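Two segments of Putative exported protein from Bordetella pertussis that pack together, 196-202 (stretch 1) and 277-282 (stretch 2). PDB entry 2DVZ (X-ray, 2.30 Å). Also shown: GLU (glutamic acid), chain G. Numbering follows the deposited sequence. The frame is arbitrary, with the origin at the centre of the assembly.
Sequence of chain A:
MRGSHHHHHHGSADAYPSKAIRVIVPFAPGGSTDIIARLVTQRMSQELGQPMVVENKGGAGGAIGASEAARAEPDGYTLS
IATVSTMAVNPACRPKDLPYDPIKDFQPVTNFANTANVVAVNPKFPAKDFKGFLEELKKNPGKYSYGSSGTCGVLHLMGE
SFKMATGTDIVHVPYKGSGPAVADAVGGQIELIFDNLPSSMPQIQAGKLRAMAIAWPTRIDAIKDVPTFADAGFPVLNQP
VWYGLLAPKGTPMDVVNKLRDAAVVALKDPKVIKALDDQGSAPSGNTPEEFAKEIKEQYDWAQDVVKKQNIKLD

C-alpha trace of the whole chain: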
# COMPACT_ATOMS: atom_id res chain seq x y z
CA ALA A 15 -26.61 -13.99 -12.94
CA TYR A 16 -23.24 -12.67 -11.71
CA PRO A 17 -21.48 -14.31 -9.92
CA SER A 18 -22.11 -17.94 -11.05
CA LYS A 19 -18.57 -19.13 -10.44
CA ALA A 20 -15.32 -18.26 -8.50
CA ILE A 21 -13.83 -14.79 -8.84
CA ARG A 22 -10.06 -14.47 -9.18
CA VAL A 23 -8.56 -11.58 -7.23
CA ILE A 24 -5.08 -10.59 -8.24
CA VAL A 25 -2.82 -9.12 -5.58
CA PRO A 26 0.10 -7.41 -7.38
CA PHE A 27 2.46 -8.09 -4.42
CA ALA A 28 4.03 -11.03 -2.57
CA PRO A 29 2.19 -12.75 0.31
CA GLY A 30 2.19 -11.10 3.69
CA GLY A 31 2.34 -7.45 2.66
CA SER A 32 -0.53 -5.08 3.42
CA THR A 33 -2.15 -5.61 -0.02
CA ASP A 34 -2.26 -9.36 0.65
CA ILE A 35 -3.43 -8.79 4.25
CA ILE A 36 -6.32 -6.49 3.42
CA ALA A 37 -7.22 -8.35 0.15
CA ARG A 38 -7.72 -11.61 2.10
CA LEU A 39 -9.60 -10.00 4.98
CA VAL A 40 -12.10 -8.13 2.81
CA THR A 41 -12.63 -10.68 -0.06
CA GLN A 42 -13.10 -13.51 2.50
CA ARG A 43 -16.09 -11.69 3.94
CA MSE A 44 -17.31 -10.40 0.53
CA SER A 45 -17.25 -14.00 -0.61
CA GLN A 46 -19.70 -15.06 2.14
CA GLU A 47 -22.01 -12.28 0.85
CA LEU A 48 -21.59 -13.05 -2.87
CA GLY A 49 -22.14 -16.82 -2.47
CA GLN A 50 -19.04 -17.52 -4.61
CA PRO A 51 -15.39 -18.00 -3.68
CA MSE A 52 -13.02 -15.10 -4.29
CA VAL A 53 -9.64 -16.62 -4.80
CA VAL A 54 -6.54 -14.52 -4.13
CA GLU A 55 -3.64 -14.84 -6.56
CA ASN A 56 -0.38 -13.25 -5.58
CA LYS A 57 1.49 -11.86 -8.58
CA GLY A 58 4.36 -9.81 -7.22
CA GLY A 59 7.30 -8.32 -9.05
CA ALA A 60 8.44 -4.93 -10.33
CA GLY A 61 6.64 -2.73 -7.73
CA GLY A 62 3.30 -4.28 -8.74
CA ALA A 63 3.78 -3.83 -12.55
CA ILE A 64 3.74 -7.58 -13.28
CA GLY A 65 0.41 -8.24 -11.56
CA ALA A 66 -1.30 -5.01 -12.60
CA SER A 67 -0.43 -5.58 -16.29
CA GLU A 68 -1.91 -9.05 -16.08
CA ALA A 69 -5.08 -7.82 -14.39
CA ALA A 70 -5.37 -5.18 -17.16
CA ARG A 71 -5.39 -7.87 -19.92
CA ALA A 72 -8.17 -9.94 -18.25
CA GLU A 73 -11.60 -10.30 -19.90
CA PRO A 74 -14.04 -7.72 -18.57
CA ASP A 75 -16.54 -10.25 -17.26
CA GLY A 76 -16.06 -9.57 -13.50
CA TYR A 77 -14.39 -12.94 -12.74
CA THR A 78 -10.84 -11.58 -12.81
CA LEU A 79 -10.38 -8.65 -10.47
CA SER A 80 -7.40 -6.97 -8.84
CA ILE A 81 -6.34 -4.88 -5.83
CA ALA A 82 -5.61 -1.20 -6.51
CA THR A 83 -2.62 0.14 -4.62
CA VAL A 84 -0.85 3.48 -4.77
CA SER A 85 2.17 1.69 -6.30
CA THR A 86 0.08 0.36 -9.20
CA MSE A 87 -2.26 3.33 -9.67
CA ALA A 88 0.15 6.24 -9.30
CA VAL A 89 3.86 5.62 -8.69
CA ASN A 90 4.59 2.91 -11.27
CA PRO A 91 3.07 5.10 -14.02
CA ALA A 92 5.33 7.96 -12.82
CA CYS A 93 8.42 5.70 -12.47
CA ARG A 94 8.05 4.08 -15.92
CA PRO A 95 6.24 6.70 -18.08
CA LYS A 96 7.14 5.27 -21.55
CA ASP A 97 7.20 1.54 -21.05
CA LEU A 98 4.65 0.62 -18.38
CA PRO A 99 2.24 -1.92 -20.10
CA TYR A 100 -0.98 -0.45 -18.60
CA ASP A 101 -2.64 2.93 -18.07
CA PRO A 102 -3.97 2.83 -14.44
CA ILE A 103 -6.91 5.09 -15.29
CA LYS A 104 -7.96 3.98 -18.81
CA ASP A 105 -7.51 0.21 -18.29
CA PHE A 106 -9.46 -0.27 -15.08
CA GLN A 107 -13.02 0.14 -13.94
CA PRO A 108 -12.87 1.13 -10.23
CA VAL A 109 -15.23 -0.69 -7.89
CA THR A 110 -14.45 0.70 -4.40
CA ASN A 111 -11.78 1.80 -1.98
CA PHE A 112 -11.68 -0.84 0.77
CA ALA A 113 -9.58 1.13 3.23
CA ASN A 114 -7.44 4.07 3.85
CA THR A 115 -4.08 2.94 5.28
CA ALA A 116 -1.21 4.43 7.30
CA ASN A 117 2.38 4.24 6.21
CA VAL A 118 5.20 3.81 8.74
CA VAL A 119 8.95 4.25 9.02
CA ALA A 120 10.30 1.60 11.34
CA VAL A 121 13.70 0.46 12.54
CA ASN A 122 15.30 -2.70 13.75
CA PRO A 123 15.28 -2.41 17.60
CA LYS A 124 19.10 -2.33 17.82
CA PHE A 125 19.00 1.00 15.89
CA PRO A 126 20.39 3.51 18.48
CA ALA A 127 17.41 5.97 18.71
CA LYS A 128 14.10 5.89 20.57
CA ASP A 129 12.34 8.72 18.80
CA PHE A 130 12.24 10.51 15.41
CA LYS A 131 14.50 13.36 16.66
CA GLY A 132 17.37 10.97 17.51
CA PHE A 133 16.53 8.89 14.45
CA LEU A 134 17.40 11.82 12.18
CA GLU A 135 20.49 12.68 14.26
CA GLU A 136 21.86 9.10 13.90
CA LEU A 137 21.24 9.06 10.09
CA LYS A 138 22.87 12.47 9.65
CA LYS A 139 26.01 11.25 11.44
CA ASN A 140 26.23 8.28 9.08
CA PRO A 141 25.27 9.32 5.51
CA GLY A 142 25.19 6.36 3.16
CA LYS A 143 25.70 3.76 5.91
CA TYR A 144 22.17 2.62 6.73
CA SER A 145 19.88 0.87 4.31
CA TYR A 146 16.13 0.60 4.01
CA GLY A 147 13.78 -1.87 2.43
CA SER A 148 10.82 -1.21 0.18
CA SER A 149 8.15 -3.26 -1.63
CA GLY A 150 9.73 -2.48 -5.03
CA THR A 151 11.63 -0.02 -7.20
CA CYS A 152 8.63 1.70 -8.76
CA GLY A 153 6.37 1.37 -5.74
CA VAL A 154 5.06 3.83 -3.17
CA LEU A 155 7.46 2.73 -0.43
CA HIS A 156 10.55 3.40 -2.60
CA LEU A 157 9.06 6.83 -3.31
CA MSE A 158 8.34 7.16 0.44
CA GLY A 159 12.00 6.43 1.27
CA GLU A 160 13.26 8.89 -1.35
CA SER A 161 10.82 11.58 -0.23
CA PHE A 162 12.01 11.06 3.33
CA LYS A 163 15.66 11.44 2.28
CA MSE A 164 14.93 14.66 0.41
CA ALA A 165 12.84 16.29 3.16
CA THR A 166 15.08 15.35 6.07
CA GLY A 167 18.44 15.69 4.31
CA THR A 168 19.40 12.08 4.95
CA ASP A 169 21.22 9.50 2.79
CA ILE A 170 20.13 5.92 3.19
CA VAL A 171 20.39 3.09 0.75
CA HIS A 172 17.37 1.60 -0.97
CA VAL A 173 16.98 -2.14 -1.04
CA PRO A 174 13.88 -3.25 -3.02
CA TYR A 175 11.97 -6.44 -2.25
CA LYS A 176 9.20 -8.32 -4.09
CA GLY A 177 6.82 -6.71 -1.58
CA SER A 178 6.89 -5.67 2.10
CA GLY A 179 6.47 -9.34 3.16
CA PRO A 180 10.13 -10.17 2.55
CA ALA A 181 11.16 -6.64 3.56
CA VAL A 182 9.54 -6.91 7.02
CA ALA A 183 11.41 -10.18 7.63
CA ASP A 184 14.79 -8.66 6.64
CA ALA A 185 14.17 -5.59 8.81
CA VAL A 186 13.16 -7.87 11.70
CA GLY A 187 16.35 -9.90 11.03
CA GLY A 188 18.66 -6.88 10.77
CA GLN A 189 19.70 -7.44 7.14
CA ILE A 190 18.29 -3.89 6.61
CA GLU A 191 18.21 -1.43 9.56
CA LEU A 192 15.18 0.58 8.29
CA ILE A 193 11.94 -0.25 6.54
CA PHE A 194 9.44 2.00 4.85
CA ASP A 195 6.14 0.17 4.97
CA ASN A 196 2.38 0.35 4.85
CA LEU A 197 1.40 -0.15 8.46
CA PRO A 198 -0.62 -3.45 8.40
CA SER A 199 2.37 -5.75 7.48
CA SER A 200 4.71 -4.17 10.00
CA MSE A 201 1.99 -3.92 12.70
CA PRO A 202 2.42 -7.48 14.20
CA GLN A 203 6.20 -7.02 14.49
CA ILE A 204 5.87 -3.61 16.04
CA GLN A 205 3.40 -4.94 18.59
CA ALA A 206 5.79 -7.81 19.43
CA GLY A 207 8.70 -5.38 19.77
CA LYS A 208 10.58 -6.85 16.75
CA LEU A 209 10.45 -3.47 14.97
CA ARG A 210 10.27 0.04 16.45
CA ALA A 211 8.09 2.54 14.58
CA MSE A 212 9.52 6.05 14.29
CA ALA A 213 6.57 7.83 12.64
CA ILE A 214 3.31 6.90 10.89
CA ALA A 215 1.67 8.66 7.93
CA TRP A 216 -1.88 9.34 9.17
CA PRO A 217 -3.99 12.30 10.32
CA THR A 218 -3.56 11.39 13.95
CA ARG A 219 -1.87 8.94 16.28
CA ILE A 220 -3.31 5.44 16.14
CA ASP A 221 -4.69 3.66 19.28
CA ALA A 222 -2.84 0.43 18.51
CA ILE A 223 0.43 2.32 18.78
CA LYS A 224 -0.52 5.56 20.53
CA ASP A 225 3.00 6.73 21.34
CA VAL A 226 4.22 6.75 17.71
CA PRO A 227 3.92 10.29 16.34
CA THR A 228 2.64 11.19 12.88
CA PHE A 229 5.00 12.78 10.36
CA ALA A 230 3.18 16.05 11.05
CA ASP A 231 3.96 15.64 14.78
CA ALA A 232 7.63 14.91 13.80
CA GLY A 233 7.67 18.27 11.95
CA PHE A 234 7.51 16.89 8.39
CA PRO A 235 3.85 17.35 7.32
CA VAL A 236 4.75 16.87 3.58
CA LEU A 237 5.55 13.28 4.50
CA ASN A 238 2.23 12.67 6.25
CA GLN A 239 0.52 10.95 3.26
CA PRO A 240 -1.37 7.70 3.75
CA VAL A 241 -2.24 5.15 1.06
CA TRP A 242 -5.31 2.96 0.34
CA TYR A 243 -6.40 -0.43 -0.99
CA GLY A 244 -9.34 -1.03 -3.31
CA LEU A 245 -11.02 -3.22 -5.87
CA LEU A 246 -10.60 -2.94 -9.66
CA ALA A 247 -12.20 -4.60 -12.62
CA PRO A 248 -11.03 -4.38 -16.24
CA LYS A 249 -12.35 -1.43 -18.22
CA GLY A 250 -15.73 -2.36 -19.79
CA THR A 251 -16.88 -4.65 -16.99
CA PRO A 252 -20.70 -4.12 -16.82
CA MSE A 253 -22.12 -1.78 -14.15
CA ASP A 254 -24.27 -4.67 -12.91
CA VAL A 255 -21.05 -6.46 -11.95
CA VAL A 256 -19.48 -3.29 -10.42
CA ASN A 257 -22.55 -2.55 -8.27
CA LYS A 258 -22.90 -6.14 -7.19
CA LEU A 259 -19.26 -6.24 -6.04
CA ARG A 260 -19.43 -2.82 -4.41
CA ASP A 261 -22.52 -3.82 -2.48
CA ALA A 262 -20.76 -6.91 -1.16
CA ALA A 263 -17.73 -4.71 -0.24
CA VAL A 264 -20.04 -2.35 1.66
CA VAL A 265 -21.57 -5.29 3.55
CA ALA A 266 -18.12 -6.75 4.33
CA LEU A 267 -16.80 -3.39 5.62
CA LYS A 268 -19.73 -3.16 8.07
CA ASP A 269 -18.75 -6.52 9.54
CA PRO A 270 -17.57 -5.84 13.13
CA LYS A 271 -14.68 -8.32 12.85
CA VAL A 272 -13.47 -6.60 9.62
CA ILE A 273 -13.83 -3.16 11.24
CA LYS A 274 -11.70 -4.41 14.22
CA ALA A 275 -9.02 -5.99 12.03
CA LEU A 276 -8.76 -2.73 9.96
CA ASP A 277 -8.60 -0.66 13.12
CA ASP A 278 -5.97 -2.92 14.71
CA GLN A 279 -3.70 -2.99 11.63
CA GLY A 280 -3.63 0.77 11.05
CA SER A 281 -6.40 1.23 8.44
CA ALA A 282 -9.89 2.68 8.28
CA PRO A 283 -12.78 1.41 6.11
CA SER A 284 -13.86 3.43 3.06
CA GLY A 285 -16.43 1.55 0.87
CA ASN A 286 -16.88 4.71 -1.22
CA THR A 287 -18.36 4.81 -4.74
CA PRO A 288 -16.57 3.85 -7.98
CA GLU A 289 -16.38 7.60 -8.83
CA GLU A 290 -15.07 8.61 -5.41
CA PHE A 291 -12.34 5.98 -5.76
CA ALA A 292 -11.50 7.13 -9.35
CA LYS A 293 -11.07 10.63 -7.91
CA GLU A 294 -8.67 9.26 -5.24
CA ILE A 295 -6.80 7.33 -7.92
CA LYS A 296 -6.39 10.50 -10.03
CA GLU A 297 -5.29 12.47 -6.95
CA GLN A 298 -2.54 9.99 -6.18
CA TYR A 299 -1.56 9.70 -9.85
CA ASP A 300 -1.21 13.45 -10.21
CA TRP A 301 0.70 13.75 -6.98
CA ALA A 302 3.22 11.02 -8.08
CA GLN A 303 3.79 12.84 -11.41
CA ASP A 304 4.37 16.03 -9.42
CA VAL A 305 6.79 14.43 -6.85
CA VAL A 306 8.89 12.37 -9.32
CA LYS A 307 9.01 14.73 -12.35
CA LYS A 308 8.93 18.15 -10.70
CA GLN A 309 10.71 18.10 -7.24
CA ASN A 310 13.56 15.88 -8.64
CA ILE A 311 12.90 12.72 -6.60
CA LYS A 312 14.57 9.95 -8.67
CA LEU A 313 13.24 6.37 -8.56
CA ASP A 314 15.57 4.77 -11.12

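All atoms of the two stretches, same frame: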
# COMPACT_ATOMS: atom_id res chain seq x y z
N ASN A 196 3.77 0.09 4.58
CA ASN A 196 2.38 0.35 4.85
C ASN A 196 2.19 -0.36 6.16
O ASN A 196 2.70 -1.45 6.37
CB ASN A 196 1.45 -0.25 3.76
CG ASN A 196 2.04 -0.15 2.31
OD1 ASN A 196 2.37 -1.18 1.71
ND2 ASN A 196 2.18 1.05 1.78
N LEU A 197 1.46 0.28 7.06
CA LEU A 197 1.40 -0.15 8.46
C LEU A 197 0.95 -1.61 8.72
O LEU A 197 1.60 -2.30 9.49
CB LEU A 197 0.69 0.92 9.33
CG LEU A 197 0.64 0.79 10.87
CD1 LEU A 197 2.03 0.38 11.54
CD2 LEU A 197 0.06 2.06 11.47
N PRO A 198 -0.15 -2.08 8.09
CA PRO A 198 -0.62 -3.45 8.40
C PRO A 198 0.40 -4.61 8.43
O PRO A 198 0.25 -5.50 9.28
CB PRO A 198 -1.73 -3.69 7.37
CG PRO A 198 -2.24 -2.31 7.11
CD PRO A 198 -1.06 -1.42 7.13
N SER A 199 1.38 -4.65 7.52
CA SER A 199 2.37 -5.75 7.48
C SER A 199 3.45 -5.63 8.56
O SER A 199 4.01 -6.64 9.01
CB SER A 199 3.04 -5.91 6.10
OG SER A 199 3.23 -4.67 5.47
N SER A 200 3.75 -4.39 8.96
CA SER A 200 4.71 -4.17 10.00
C SER A 200 4.04 -4.22 11.37
O SER A 200 4.70 -4.47 12.35
CB SER A 200 5.40 -2.81 9.79
OG SER A 200 6.33 -2.87 8.70
N MSE A 201 2.73 -3.97 11.42
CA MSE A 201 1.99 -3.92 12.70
C MSE A 201 2.23 -5.06 13.69
O MSE A 201 2.49 -4.76 14.85
CB MSE A 201 0.48 -3.65 12.53
CG MSE A 201 -0.25 -3.45 13.88
SE MSE A 201 0.37 -1.77 14.83
CE MSE A 201 -0.87 -0.48 14.05
N PRO A 202 2.13 -6.36 13.26
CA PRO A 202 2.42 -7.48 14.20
C PRO A 202 3.82 -7.45 14.82
O PRO A 202 3.97 -7.79 16.00
CB PRO A 202 2.26 -8.74 13.32
CG PRO A 202 1.30 -8.30 12.23
CD PRO A 202 1.69 -6.87 11.95
N ASP A 277 -9.00 -1.49 12.00
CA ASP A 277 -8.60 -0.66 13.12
C ASP A 277 -7.27 -1.10 13.74
O ASP A 277 -6.35 -0.28 13.91
CB ASP A 277 -9.70 -0.62 14.15
CG ASP A 277 -9.57 0.56 15.09
OD1 ASP A 277 -9.52 1.71 14.58
OD2 ASP A 277 -9.53 0.37 16.34
N ASP A 278 -7.17 -2.39 14.07
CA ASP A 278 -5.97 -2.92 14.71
C ASP A 278 -4.70 -2.88 13.86
O ASP A 278 -3.60 -2.80 14.43
CB ASP A 278 -6.18 -4.35 15.23
CG ASP A 278 -7.16 -4.43 16.42
OD1 ASP A 278 -7.68 -3.39 16.91
OD2 ASP A 278 -7.39 -5.57 16.87
N GLN A 279 -4.85 -2.93 12.54
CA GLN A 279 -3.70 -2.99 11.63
C GLN A 279 -3.21 -1.61 11.22
O GLN A 279 -2.11 -1.50 10.69
CB GLN A 279 -4.02 -3.78 10.35
CG GLN A 279 -4.92 -3.04 9.43
CD GLN A 279 -5.32 -3.79 8.18
OE1 GLN A 279 -5.51 -5.04 8.18
NE2 GLN A 279 -5.51 -3.03 7.10
N GLY A 280 -4.03 -0.57 11.42
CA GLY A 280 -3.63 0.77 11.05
C GLY A 280 -4.32 1.28 9.80
O GLY A 280 -3.72 2.06 9.07
N SER A 281 -5.54 0.80 9.54
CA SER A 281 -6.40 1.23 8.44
C SER A 281 -7.78 1.72 8.94
O SER A 281 -8.13 1.61 10.11
CB SER A 281 -6.66 0.09 7.44
OG SER A 281 -5.49 -0.52 6.99
N ALA A 282 -8.55 2.24 8.01
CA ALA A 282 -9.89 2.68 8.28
C ALA A 282 -10.73 2.37 7.06
O ALA A 282 -10.32 2.69 5.93
CB ALA A 282 -9.89 4.19 8.55
N GLU G . 3.82 -0.98 -1.53
CA GLU G . 2.47 -1.50 -1.80
C GLU G . 1.42 -0.40 -1.82
O GLU G . 0.49 -0.32 -1.02
CB GLU G . 2.14 -2.65 -0.84
CG GLU G . 3.31 -3.64 -0.69
CD GLU G . 2.88 -5.05 -0.39
OE1 GLU G . 1.66 -5.27 -0.34
OE2 GLU G . 3.78 -5.95 -0.25
OXT GLU G . 1.48 0.43 -2.73

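Stretch 1 opens in extended form at Asn196 and then turns helical, with Met201 N hydrogen-bonded to Leu197 O at 2.8 Å. Stretch 2 is the end of another helix: Gly280 leaves it with positive phi in a Schellman motif, and the chain continues as a strand from Ser281. The CA atoms come closest at Pro198 CA and Gln279 CA, 4.5 Å apart.

No hydrogen bond crosses the contact, which buries 253 Å² in all, both sides summed. Its focus is the carbonyl of Gln279. Pro198 N sits 3.3 Å from Gln279 O but has no hydrogen to give; Pro198 CA offers a C-H···O contact to Gln279 O at 3.4 Å. Leu197 CG, 3.6 Å from Gln279 O, and selenomethionine Met201 CE, 3.7 Å from it, add apolar cover. Met201 CG also packs on Asp278 O at 3.5 Å.

Glycine is the rule at 280: its backbone angles alone call for it, and an ideal CB built on Gly280 would lie 2.6 Å from Leu197 CD2, a clash. Leu197 CD2 instead rests 3.9 Å from Gly280 CA.

The CA-to-CB bond of Gln279 points sideways to stretch 1, and Gln279 NE2 comes to 3.3 Å from Pro198 CG. Gln279 NE2 donates to Ser281 OG at 2.5 Å, within its own stretch; Pro198, which offers no polar side-chain partner, packs its CG beside this bonded nitrogen.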